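Local coordinates for protein oxidoreductase (Azotobacter vinelandii, PDB 7D5M) that binds NAD+ and is probably a dehydrogenase of the Gfo/Idh/MocA family, being a homologue of inositol dehydrogenase whose natural substrate is not established, at residues V370-V373 with E374-Q378; A380-G383 with G384-V387; H209-Y212 with L213-M217; M248-E251 with G252-G256. All blocks are in the same frame, centred on the assembly; numbering follows the deposited sequence.

Contact 1. Residues V370-V373 with E374-Q378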
loop_
_atom_site.group_PDB
_atom_site.type_symbol
_atom_site.label_atom_id
_atom_site.label_comp_id
_atom_site.label_asym_id
_atom_site.label_seq_id
_atom_site.Cartn_x
_atom_site.Cartn_y
_atom_site.Cartn_z
ATOM N N VAL A 370 1.108 -7.562 33.710
ATOM C CA VAL A 370 0.944 -8.842 34.449
ATOM C C VAL A 370 -0.533 -9.001 34.820
ATOM O O VAL A 370 -1.059 -10.101 34.642
ATOM C CB VAL A 370 1.861 -8.891 35.680
ATOM C CG1 VAL A 370 1.599 -10.120 36.547
ATOM C CG2 VAL A 370 3.307 -8.807 35.254
ATOM N N ARG A 371 -1.168 -7.948 35.328
ATOM C CA ARG A 371 -2.609 -7.968 35.686
ATOM C C ARG A 371 -3.416 -8.437 34.473
ATOM O O ARG A 371 -4.265 -9.338 34.617
ATOM C CB ARG A 371 -3.121 -6.592 36.104
ATOM C CG ARG A 371 -4.561 -6.621 36.600
ATOM C CD ARG A 371 -5.167 -5.246 36.776
ATOM N NE ARG A 371 -4.251 -4.318 37.427
ATOM C CZ ARG A 371 -3.976 -4.309 38.719
ATOM N NH1 ARG A 371 -4.539 -5.186 39.533
ATOM N NH2 ARG A 371 -3.120 -3.427 39.194
ATOM N N TRP A 372 -3.192 -7.823 33.318
ATOM C CA TRP A 372 -4.017 -8.110 32.116
ATOM C C TRP A 372 -3.872 -9.582 31.730
ATOM O O TRP A 372 -4.897 -10.240 31.522
ATOM C CB TRP A 372 -3.643 -7.186 30.962
ATOM C CG TRP A 372 -4.462 -7.382 29.720
ATOM C CD1 TRP A 372 -5.682 -6.839 29.438
ATOM C CD2 TRP A 372 -4.063 -8.102 28.543
ATOM N NE1 TRP A 372 -6.086 -7.202 28.180
ATOM C CE2 TRP A 372 -5.118 -7.983 27.609
ATOM C CE3 TRP A 372 -2.934 -8.847 28.193
ATOM C CZ2 TRP A 372 -5.050 -8.558 26.339
ATOM C CZ3 TRP A 372 -2.875 -9.430 26.945
ATOM C CH2 TRP A 372 -3.929 -9.290 26.034
ATOM N N VAL A 373 -2.644 -10.088 31.641
ATOM C CA VAL A 373 -2.392 -11.505 31.265
ATOM C C VAL A 373 -3.119 -12.397 32.276
ATOM O O VAL A 373 -3.763 -13.366 31.856
ATOM C CB VAL A 373 -0.890 -11.825 31.186
ATOM C CG1 VAL A 373 -0.636 -13.328 31.101
ATOM C CG2 VAL A 373 -0.249 -11.099 30.018
ATOM N N GLU A 374 -3.011 -12.089 33.571
ATOM C CA GLU A 374 -3.576 -12.967 34.627
ATOM C C GLU A 374 -5.101 -13.036 34.465
ATOM O O GLU A 374 -5.644 -14.159 34.527
ATOM C CB GLU A 374 -3.139 -12.488 36.010
ATOM C CG GLU A 374 -3.538 -13.425 37.127
ATOM C CD GLU A 374 -2.751 -13.216 38.408
ATOM O OE1 GLU A 374 -3.382 -12.897 39.428
ATOM O OE2 GLU A 374 -1.514 -13.359 38.377
ATOM N N ARG A 375 -5.766 -11.897 34.257
ATOM C CA ARG A 375 -7.241 -11.823 34.072
ATOM C C ARG A 375 -7.637 -12.588 32.806
ATOM O O ARG A 375 -8.650 -13.310 32.856
ATOM C CB ARG A 375 -7.737 -10.377 34.009
ATOM C CG ARG A 375 -7.702 -9.669 35.351
ATOM C CD ARG A 375 -8.806 -10.110 36.302
ATOM N NE ARG A 375 -8.522 -9.513 37.595
ATOM C CZ ARG A 375 -7.716 -10.041 38.520
ATOM N NH1 ARG A 375 -7.141 -11.216 38.323
ATOM N NH2 ARG A 375 -7.499 -9.400 39.658
ATOM N N CYS A 376 -6.889 -12.427 31.711
ATOM C CA CYS A 376 -7.154 -13.144 30.434
ATOM C C CYS A 376 -7.074 -14.656 30.677
ATOM O O CYS A 376 -7.987 -15.388 30.241
ATOM C CB CYS A 376 -6.184 -12.728 29.332
ATOM S SG CYS A 376 -6.519 -11.074 28.674
ATOM N N VAL A 377 -6.039 -15.120 31.370
ATOM C CA VAL A 377 -5.860 -16.574 31.641
ATOM C C VAL A 377 -7.041 -17.050 32.503
ATOM O O VAL A 377 -7.589 -18.129 32.200
ATOM C CB VAL A 377 -4.486 -16.873 32.266
ATOM C CG1 VAL A 377 -4.381 -18.313 32.755
ATOM C CG2 VAL A 377 -3.368 -16.577 31.271
ATOM N N GLN A 378 -7.461 -16.256 33.494
ATOM C CA GLN A 378 -8.601 -16.591 34.391
ATOM C C GLN A 378 -9.876 -16.765 33.557
ATOM O O GLN A 378 -10.567 -17.783 33.752
ATOM C CB GLN A 378 -8.766 -15.535 35.485
ATOM C CG GLN A 378 -7.697 -15.666 36.559
ATOM C CD GLN A 378 -7.687 -14.546 37.571
ATOM O OE1 GLN A 378 -8.373 -13.533 37.433
ATOM N NE2 GLN A 378 -6.898 -14.732 38.618
#

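Contact 2. Residues A380-G383 with G384-V387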
loop_
_atom_site.group_PDB
_atom_site.type_symbol
_atom_site.label_atom_id
_atom_site.label_comp_id
_atom_site.label_asym_id
_atom_site.label_seq_id
_atom_site.Cartn_x
_atom_site.Cartn_y
_atom_site.Cartn_z
ATOM N N ALA A 380 -10.119 -17.337 30.210
ATOM C CA ALA A 380 -9.886 -18.411 29.215
ATOM C C ALA A 380 -10.085 -19.769 29.889
ATOM O O ALA A 380 -10.742 -20.632 29.291
ATOM C CB ALA A 380 -8.500 -18.310 28.629
ATOM N N ASP A 381 -9.543 -19.929 31.096
ATOM C CA ASP A 381 -9.598 -21.194 31.873
ATOM C C ASP A 381 -11.050 -21.498 32.265
ATOM O O ASP A 381 -11.366 -22.698 32.426
ATOM C CB ASP A 381 -8.668 -21.127 33.087
ATOM C CG ASP A 381 -7.199 -21.316 32.750
ATOM O OD1 ASP A 381 -6.893 -21.645 31.590
ATOM O OD2 ASP A 381 -6.370 -21.140 33.658
ATOM N N ARG A 382 -11.899 -20.476 32.390
ATOM C CA ARG A 382 -13.347 -20.622 32.710
ATOM C C ARG A 382 -14.189 -20.655 31.424
ATOM O O ARG A 382 -15.410 -20.453 31.526
ATOM C CB ARG A 382 -13.776 -19.491 33.645
ATOM C CG ARG A 382 -13.154 -19.583 35.030
ATOM C CD ARG A 382 -13.478 -18.361 35.857
ATOM N NE ARG A 382 -14.922 -18.167 35.950
ATOM C CZ ARG A 382 -15.526 -17.042 36.332
ATOM N NH1 ARG A 382 -14.816 -15.976 36.670
ATOM N NH2 ARG A 382 -16.847 -16.993 36.375
ATOM N N GLY A 383 -13.567 -20.909 30.270
ATOM C CA GLY A 383 -14.238 -21.109 28.971
ATOM C C GLY A 383 -14.623 -19.798 28.296
ATOM O O GLY A 383 -15.643 -19.784 27.579
ATOM N N GLY A 384 -13.854 -18.725 28.523
ATOM C CA GLY A 384 -13.992 -17.434 27.814
ATOM C C GLY A 384 -15.202 -16.632 28.260
ATOM O O GLY A 384 -15.914 -16.105 27.401
ATOM N N VAL A 385 -15.415 -16.511 29.572
ATOM C CA VAL A 385 -16.567 -15.791 30.178
ATOM C C VAL A 385 -16.094 -14.414 30.646
ATOM O O VAL A 385 -14.864 -14.242 30.883
ATOM C CB VAL A 385 -17.175 -16.621 31.329
ATOM C CG1 VAL A 385 -17.553 -18.011 30.846
ATOM C CG2 VAL A 385 -16.241 -16.715 32.526
ATOM N N TRP A 386 -17.017 -13.462 30.757
ATOM C CA TRP A 386 -16.723 -12.106 31.283
ATOM C C TRP A 386 -16.235 -12.225 32.728
ATOM O O TRP A 386 -16.882 -12.942 33.521
ATOM C CB TRP A 386 -17.939 -11.191 31.188
ATOM C CG TRP A 386 -18.292 -10.835 29.780
ATOM C CD1 TRP A 386 -19.260 -11.399 29.006
ATOM C CD2 TRP A 386 -17.638 -9.853 28.959
ATOM N NE1 TRP A 386 -19.269 -10.824 27.764
ATOM C CE2 TRP A 386 -18.286 -9.871 27.705
ATOM C CE3 TRP A 386 -16.580 -8.961 29.161
ATOM C CZ2 TRP A 386 -17.914 -9.019 26.664
ATOM C CZ3 TRP A 386 -16.209 -8.126 28.130
ATOM C CH2 TRP A 386 -16.871 -8.152 26.902
ATOM N N VAL A 387 -15.121 -11.568 33.036
ATOM C CA VAL A 387 -14.589 -11.452 34.421
ATOM C C VAL A 387 -14.423 -9.968 34.739
ATOM O O VAL A 387 -14.114 -9.165 33.820
ATOM C CB VAL A 387 -13.280 -12.239 34.609
ATOM C CG1 VAL A 387 -13.451 -13.691 34.193
ATOM C CG2 VAL A 387 -12.110 -11.595 33.875
#

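Contact 3. Residues H209-Y212 with L213-M217. With NAD (nicotinamide-adenine-dinucleotide), chain B.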
loop_
_atom_site.group_PDB
_atom_site.type_symbol
_atom_site.label_atom_id
_atom_site.label_comp_id
_atom_site.label_asym_id
_atom_site.label_seq_id
_atom_site.Cartn_x
_atom_site.Cartn_y
_atom_site.Cartn_z
ATOM N N HIS A 209 2.160 -5.820 24.213
ATOM C CA HIS A 209 2.813 -4.695 23.495
ATOM C C HIS A 209 1.776 -3.669 23.034
ATOM O O HIS A 209 1.865 -2.501 23.415
ATOM C CB HIS A 209 3.708 -5.202 22.370
ATOM C CG HIS A 209 5.075 -5.583 22.820
ATOM N ND1 HIS A 209 5.918 -4.698 23.465
ATOM C CD2 HIS A 209 5.751 -6.746 22.701
ATOM C CE1 HIS A 209 7.070 -5.298 23.705
ATOM N NE2 HIS A 209 6.993 -6.567 23.260
ATOM N N PRO A 210 0.803 -4.018 22.156
ATOM C CA PRO A 210 -0.188 -3.034 21.720
ATOM C C PRO A 210 -1.116 -2.609 22.871
ATOM O O PRO A 210 -1.612 -1.502 22.841
ATOM C CB PRO A 210 -0.929 -3.733 20.570
ATOM C CG PRO A 210 -0.702 -5.216 20.816
ATOM C CD PRO A 210 0.675 -5.300 21.447
ATOM N N LEU A 211 -1.311 -3.469 23.876
ATOM C CA LEU A 211 -2.054 -3.079 25.110
ATOM C C LEU A 211 -1.354 -1.870 25.740
ATOM O O LEU A 211 -2.023 -0.860 26.027
ATOM C CB LEU A 211 -2.120 -4.240 26.104
ATOM C CG LEU A 211 -2.909 -3.919 27.371
ATOM C CD1 LEU A 211 -4.399 -4.030 27.108
ATOM C CD2 LEU A 211 -2.488 -4.817 28.517
ATOM N N TYR A 212 -0.040 -1.941 25.907
ATOM C CA TYR A 212 0.718 -0.811 26.494
ATOM C C TYR A 212 0.591 0.427 25.593
ATOM O O TYR A 212 0.379 1.528 26.114
ATOM C CB TYR A 212 2.184 -1.138 26.777
ATOM C CG TYR A 212 2.852 0.068 27.380
ATOM C CD1 TYR A 212 2.472 0.512 28.640
ATOM C CD2 TYR A 212 3.789 0.812 26.679
ATOM C CE1 TYR A 212 3.020 1.657 29.192
ATOM C CE2 TYR A 212 4.347 1.961 27.222
ATOM C CZ TYR A 212 3.966 2.379 28.486
ATOM O OH TYR A 212 4.513 3.495 29.056
ATOM N N LEU A 213 0.674 0.271 24.268
ATOM C CA LEU A 213 0.460 1.427 23.362
ATOM C C LEU A 213 -0.904 2.061 23.661
ATOM O O LEU A 213 -0.968 3.285 23.701
ATOM C CB LEU A 213 0.575 0.997 21.899
ATOM C CG LEU A 213 1.939 0.449 21.490
ATOM C CD1 LEU A 213 1.940 0.102 20.013
ATOM C CD2 LEU A 213 3.062 1.436 21.805
ATOM N N SER A 214 -1.961 1.275 23.883
ATOM C CA SER A 214 -3.305 1.845 24.171
ATOM C C SER A 214 -3.272 2.611 25.498
ATOM O O SER A 214 -3.973 3.630 25.604
ATOM C CB SER A 214 -4.391 0.809 24.163
ATOM O OG SER A 214 -4.360 0.045 25.358
ATOM N N GLU A 215 -2.475 2.161 26.466
ATOM C CA GLU A 215 -2.376 2.832 27.795
ATOM C C GLU A 215 -1.637 4.167 27.649
ATOM O O GLU A 215 -2.002 5.131 28.341
ATOM C CB GLU A 215 -1.699 1.919 28.816
ATOM C CG GLU A 215 -2.530 0.689 29.116
ATOM C CD GLU A 215 -1.956 -0.254 30.154
ATOM O OE1 GLU A 215 -0.964 0.117 30.815
ATOM O OE2 GLU A 215 -2.528 -1.365 30.304
ATOM N N VAL A 216 -0.648 4.248 26.766
ATOM C CA VAL A 216 0.027 5.545 26.474
ATOM C C VAL A 216 -0.985 6.489 25.814
ATOM O O VAL A 216 -1.013 7.674 26.183
ATOM C CB VAL A 216 1.284 5.367 25.600
ATOM C CG1 VAL A 216 1.914 6.709 25.252
ATOM C CG2 VAL A 216 2.300 4.459 26.276
ATOM N N MET A 217 -1.763 6.001 24.846
ATOM C CA MET A 217 -2.664 6.849 24.022
ATOM C C MET A 217 -3.908 7.269 24.817
ATOM O O MET A 217 -4.409 8.377 24.559
ATOM C CB MET A 217 -3.103 6.098 22.764
ATOM C CG MET A 217 -1.984 5.842 21.803
ATOM S SD MET A 217 -2.608 5.081 20.280
ATOM C CE MET A 217 -1.067 4.806 19.408
HETATM P PA NAD B . 16.890 -15.881 24.704
HETATM O O1A NAD B . 16.626 -17.279 25.170
HETATM O O2A NAD B . 17.121 -15.593 23.254
HETATM O O5B NAD B . 18.114 -15.284 25.556
HETATM C C5B NAD B . 18.319 -15.606 26.967
HETATM C C4B NAD B . 19.700 -15.132 27.351
HETATM O O4B NAD B . 19.828 -15.078 28.796
HETATM C C3B NAD B . 20.851 -16.029 26.880
HETATM O O3B NAD B . 21.991 -15.232 26.595
HETATM C C2B NAD B . 21.067 -16.931 28.100
HETATM O O2B NAD B . 22.336 -17.541 28.165
HETATM C C1B NAD B . 20.907 -15.895 29.203
HETATM N N9A NAD B . 20.577 -16.433 30.513
HETATM C C8A NAD B . 19.610 -17.364 30.791
HETATM N N7A NAD B . 19.482 -17.609 32.071
HETATM C C5A NAD B . 20.406 -16.773 32.678
HETATM C C6A NAD B . 20.737 -16.560 34.031
HETATM N N6A NAD B . 20.131 -17.177 35.049
HETATM N N1A NAD B . 21.700 -15.643 34.298
HETATM C C2A NAD B . 22.296 -15.025 33.267
HETATM N N3A NAD B . 22.058 -15.134 31.959
HETATM C C4A NAD B . 21.089 -16.038 31.727
HETATM O O3 NAD B . 15.672 -14.924 25.170
HETATM P PN NAD B . 15.156 -13.530 24.521
HETATM O O1N NAD B . 14.227 -13.821 23.375
HETATM O O2N NAD B . 16.342 -12.646 24.278
HETATM O O5D NAD B . 14.259 -12.931 25.706
HETATM C C5D NAD B . 14.812 -12.615 26.986
HETATM C C4D NAD B . 13.797 -11.749 27.679
HETATM O O4D NAD B . 13.525 -10.593 26.846
HETATM C C3D NAD B . 12.439 -12.424 27.903
HETATM O O3D NAD B . 11.882 -11.976 29.126
HETATM C C2D NAD B . 11.615 -11.955 26.698
HETATM O O2D NAD B . 10.216 -11.951 26.943
HETATM C C1D NAD B . 12.138 -10.526 26.542
HETATM N N1N NAD B . 11.985 -9.952 25.171
HETATM C C2N NAD B . 11.395 -8.715 25.026
HETATM C C3N NAD B . 11.188 -8.169 23.758
HETATM C C7N NAD B . 10.682 -6.744 23.690
HETATM O O7N NAD B . 10.721 -6.048 24.711
HETATM N N7N NAD B . 10.247 -6.298 22.515
HETATM C C4N NAD B . 11.472 -8.948 22.632
HETATM C C5N NAD B . 12.054 -10.205 22.797
HETATM C C6N NAD B . 12.432 -10.609 24.059
#

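Contact 4. Residues M248-E251 with G252-G256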
loop_
_atom_site.group_PDB
_atom_site.type_symbol
_atom_site.label_atom_id
_atom_site.label_comp_id
_atom_site.label_asym_id
_atom_site.label_seq_id
_atom_site.Cartn_x
_atom_site.Cartn_y
_atom_site.Cartn_z
ATOM N N MET A 248 -12.799 -6.490 25.647
ATOM C CA MET A 248 -12.829 -5.672 26.881
ATOM C C MET A 248 -13.916 -4.605 26.782
ATOM O O MET A 248 -14.121 -4.033 25.691
ATOM C CB MET A 248 -11.468 -5.003 27.084
ATOM C CG MET A 248 -10.326 -5.972 26.931
ATOM S SD MET A 248 -8.769 -5.264 27.463
ATOM C CE MET A 248 -8.463 -4.063 26.177
ATOM N N GLU A 249 -14.583 -4.354 27.901
ATOM C CA GLU A 249 -15.436 -3.162 28.095
ATOM C C GLU A 249 -14.665 -2.194 28.982
ATOM O O GLU A 249 -14.266 -2.606 30.080
ATOM C CB GLU A 249 -16.756 -3.511 28.778
ATOM C CG GLU A 249 -17.469 -4.705 28.181
ATOM C CD GLU A 249 -18.771 -5.048 28.893
ATOM O OE1 GLU A 249 -19.011 -4.468 29.975
ATOM O OE2 GLU A 249 -19.541 -5.894 28.369
ATOM N N TYR A 250 -14.443 -0.979 28.503
ATOM C CA TYR A 250 -13.872 0.125 29.307
ATOM C C TYR A 250 -14.993 0.792 30.106
ATOM O O TYR A 250 -16.160 0.760 29.663
ATOM C CB TYR A 250 -13.188 1.151 28.413
ATOM C CG TYR A 250 -12.002 0.628 27.648
ATOM C CD1 TYR A 250 -10.764 0.502 28.253
ATOM C CD2 TYR A 250 -12.105 0.273 26.313
ATOM C CE1 TYR A 250 -9.665 0.029 27.562
ATOM C CE2 TYR A 250 -11.009 -0.196 25.607
ATOM C CZ TYR A 250 -9.783 -0.315 26.231
ATOM O OH TYR A 250 -8.678 -0.771 25.566
ATOM N N GLU A 251 -14.641 1.400 31.244
ATOM C CA GLU A 251 -15.548 2.334 31.961
ATOM C C GLU A 251 -15.946 3.419 30.960
ATOM O O GLU A 251 -15.041 3.961 30.298
ATOM C CB GLU A 251 -14.879 2.950 33.194
ATOM C CG GLU A 251 -14.578 1.960 34.306
ATOM C CD GLU A 251 -15.778 1.394 35.049
ATOM O OE1 GLU A 251 -16.905 1.909 34.860
ATOM O OE2 GLU A 251 -15.581 0.423 35.811
ATOM N N GLY A 252 -17.243 3.702 30.829
ATOM C CA GLY A 252 -17.763 4.757 29.933
ATOM C C GLY A 252 -18.315 4.185 28.634
ATOM O O GLY A 252 -18.964 4.938 27.886
ATOM N N GLY A 253 -18.101 2.895 28.370
ATOM C CA GLY A 253 -18.824 2.164 27.311
ATOM C C GLY A 253 -17.977 1.838 26.087
ATOM O O GLY A 253 -18.460 1.041 25.256
ATOM N N ALA A 254 -16.769 2.394 25.956
ATOM C CA ALA A 254 -15.852 2.053 24.840
ATOM C C ALA A 254 -15.517 0.558 24.906
ATOM O O ALA A 254 -15.570 -0.033 25.998
ATOM C CB ALA A 254 -14.601 2.901 24.855
ATOM N N MET A 255 -15.209 -0.047 23.763
ATOM C CA MET A 255 -14.841 -1.481 23.663
ATOM C C MET A 255 -13.383 -1.599 23.223
ATOM O O MET A 255 -12.909 -0.736 22.465
ATOM C CB MET A 255 -15.730 -2.218 22.657
ATOM C CG MET A 255 -17.205 -2.196 23.016
ATOM S SD MET A 255 -17.559 -3.010 24.604
ATOM C CE MET A 255 -17.314 -4.730 24.182
ATOM N N GLY A 256 -12.724 -2.653 23.684
ATOM C CA GLY A 256 -11.344 -2.983 23.314
ATOM C C GLY A 256 -11.277 -4.394 22.784
ATOM O O GLY A 256 -11.984 -5.283 23.308
HETATM O O HOH W 1 -17.551 -0.635 27.736
HETATM O O HOH W 2 -15.277 4.519 27.505
#

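Contact 1. Residues V370-V373 with E374-Q378
Trp-372 and Cys-376 meet one turn apart on a helix. The sulfur sits over the middle of the indole, with Cys-376 SG 3.6 Å from Trp-372 CE2 and only 18° off the normal of the six-membered ring. This is a sulfur-aromatic contact over the face. Trp-372 CG lies opposite the backbone N about the first torsion (chi1 -178°), which carries the ring out beside the next turn. The backbone polar atoms pair in the usual helical way. Glu-374 N, Arg-375 N, Cys-376 N and Val-377 N bond to the O atoms of Val-370, Arg-371, Trp-372 and Val-373. The last is 2.9 Å, from Val-377 N to Val-373 O. The indole Trp-372 NE1 is satisfied outside these two segments. The charged ends also find partners elsewhere. Arg-371 makes a salt bridge to Glu-368, Glu-374 OE2 accepts from Leu-121 N, and Arg-375 NE donates to Tyr-389 O. Arg-375 NH1 adds a weak bond of 2.8 Å to Gln-378 OE1. Val-373 CG1 and Val-377 CG2 touch more loosely, at 4.2 Å. An alanine in place of Trp-372 would probably open a gap under the sulfur of Cys-376 and take away its aromatic partner. The indole fills the space between helix 363-381 and its neighbours: it packs on Leu-203 and Leu-211 of helix 202-217 and on strands 223-231 and 243-250.

Contact 2. Residues A380-G383 with G384-V387
Ala-380 O receives a 3.0 Å hydrogen bond from Gly-383 N, while Gly-384 N passes by without bonding to that oxygen. The chain then turns back, bringing Val-385 and Val-387 against the side chain of Arg-382. Val-385 CG2 lies over one face of the guanidinium, offset toward its rim, 3.9 Å from Arg-382 CZ. The two side chains cross at about a right angle. A bend at chi3 (56°) folds the arginine over the valine. At the guanidinium, then, a methyl is laid over a flat cation. Val-385 CG1 meets the backbone instead, 3.3 Å from Arg-382 O. Val-387 CG1 reaches Arg-382 NH1 at 3.6 Å. A glycine in place of Val-385 would probably uncover that guanidinium face and leave the arginine freer to swing. Beyond the turn, Trp-386 packs on Gly-383 of the second subunit, and its NE1 makes a weak hydrogen bond to Gly-384 O of that subunit. Asp-381 OD1 forms a salt bridge with Arg-230 on strand 223-231. The turn is a Schellman motif that ends helix 363-381: Gly-383, with its positive phi of 81°, is the C-prime residue, and Gly-384 N reaches back to Ser-379 O.

Contact 3. Residues H209-Y212 with L213-M217
Leu-211 O accepts two hydrogen bonds from the next turn of the helix. Ser-214 OG donates to Leu-211 O at 2.6 Å, in the carbonyl plane and on a lone pair. Glu-215 N donates to the same Leu-211 O at 3.1 Å. The serine hydroxyl can reach because chi1 (77°) sets OG between its own backbone N and carbonyl carbon. This satisfies a hydroxyl that is buried. Leu-213 N, Ser-214 N and Val-216 N bond in the same helical fashion to the O atoms of His-209, Pro-210 and Tyr-212. Pro-210 has no N-H to give, and the helix is kinked there. The segment is the end of helix 202-217, in the C-terminal alpha/beta domain of the Gfo/Idh/MocA family. That helix packs on strands 165-173 and 271-277, where Ser-214 meets Val-168 and Ile-273.

The side-chain packing centres on Tyr-212. Val-216 CG2 lies over one face of its ring, 3.4 Å from Tyr-212 CE2. The phenol ring also stacks with that of Tyr-142. The carboxylate of Glu-215 approaches more loosely, with OE2 3.9 Å from Leu-211 CD2 and OE1 4.1 Å from Tyr-212 CD1. Its plane is turned 68° from the tyrosine ring.

The ligand contact belongs to His-209. Its NE2 is 3.3 Å from N7N of the NAD carboxamide. Lys-115, another residue of the cofactor site, packs beside the imidazole.

Contact 4. Residues M248-E251 with G252-G256
Met-248 and Gly-256 face each other as an antiparallel hydrogen-bonded pair in a beta hairpin. Met-248 N gives to Gly-256 O and Gly-256 N returns a bond to Met-248 O, each 2.8 Å. Glu-249 and Met-255 form the next, non-hydrogen-bonded pair. Their side chains run side by side, with Glu-249 CG 4.0 Å from Met-255 SD. A type II turn from Tyr-250 to Gly-253 closes the hairpin, and Gly-253 N bonds to Tyr-250 O at 3.2 Å. A side chain at Gly-252 would run into Glu-251 O. The ring of Tyr-250 lies edge-on to the backbone of Ala-254 and Met-255. Its CE2 is also 3.6 Å from Gly-256 N. A CB on Gly-256 would clash with Tyr-250 OH and with Met-248 CE. Two waters tie up the turn. One joins Glu-251 O to Ala-254 N. The other donates to Tyr-250 O and to Ala-254 O, the latter at 2.7 Å, and Ala-254 O also accepts from Tyr-250 N at 2.9 Å.

Further out, Phe-221 meets the Tyr-250 ring edge-to-face. Strands 165-173 and 223-231 flank the hairpin. Met-255 packs on Ser-229 of the second subunit. Arg-225 NH2 holds Glu-249 OE2 in a salt bridge.

How the contacts relate
All four contacts lie in the C-terminal alpha/beta domain. Along the chain they run contact 3, contact 4, contact 1, contact 2. Contacts 1 and 2 share helix 363-381, and their centres are 11 Å apart. Contact 3 lies on helix 202-217, and contact 4 closes a hairpin of the large mixed sheet. Trp-372 of contact 1 links them: its CG is 3.5 Å from Leu-211 CD2 of contact 3, and its NE1 is 3.4 Å from Met-248 SD of contact 4. Contacts 2 and 3 do not touch, with centres 23 Å apart. Contact 3 reaches the NAD pocket, whereas contacts 2 and 4 touch the second subunit. The group thus spans from cofactor to subunit interface.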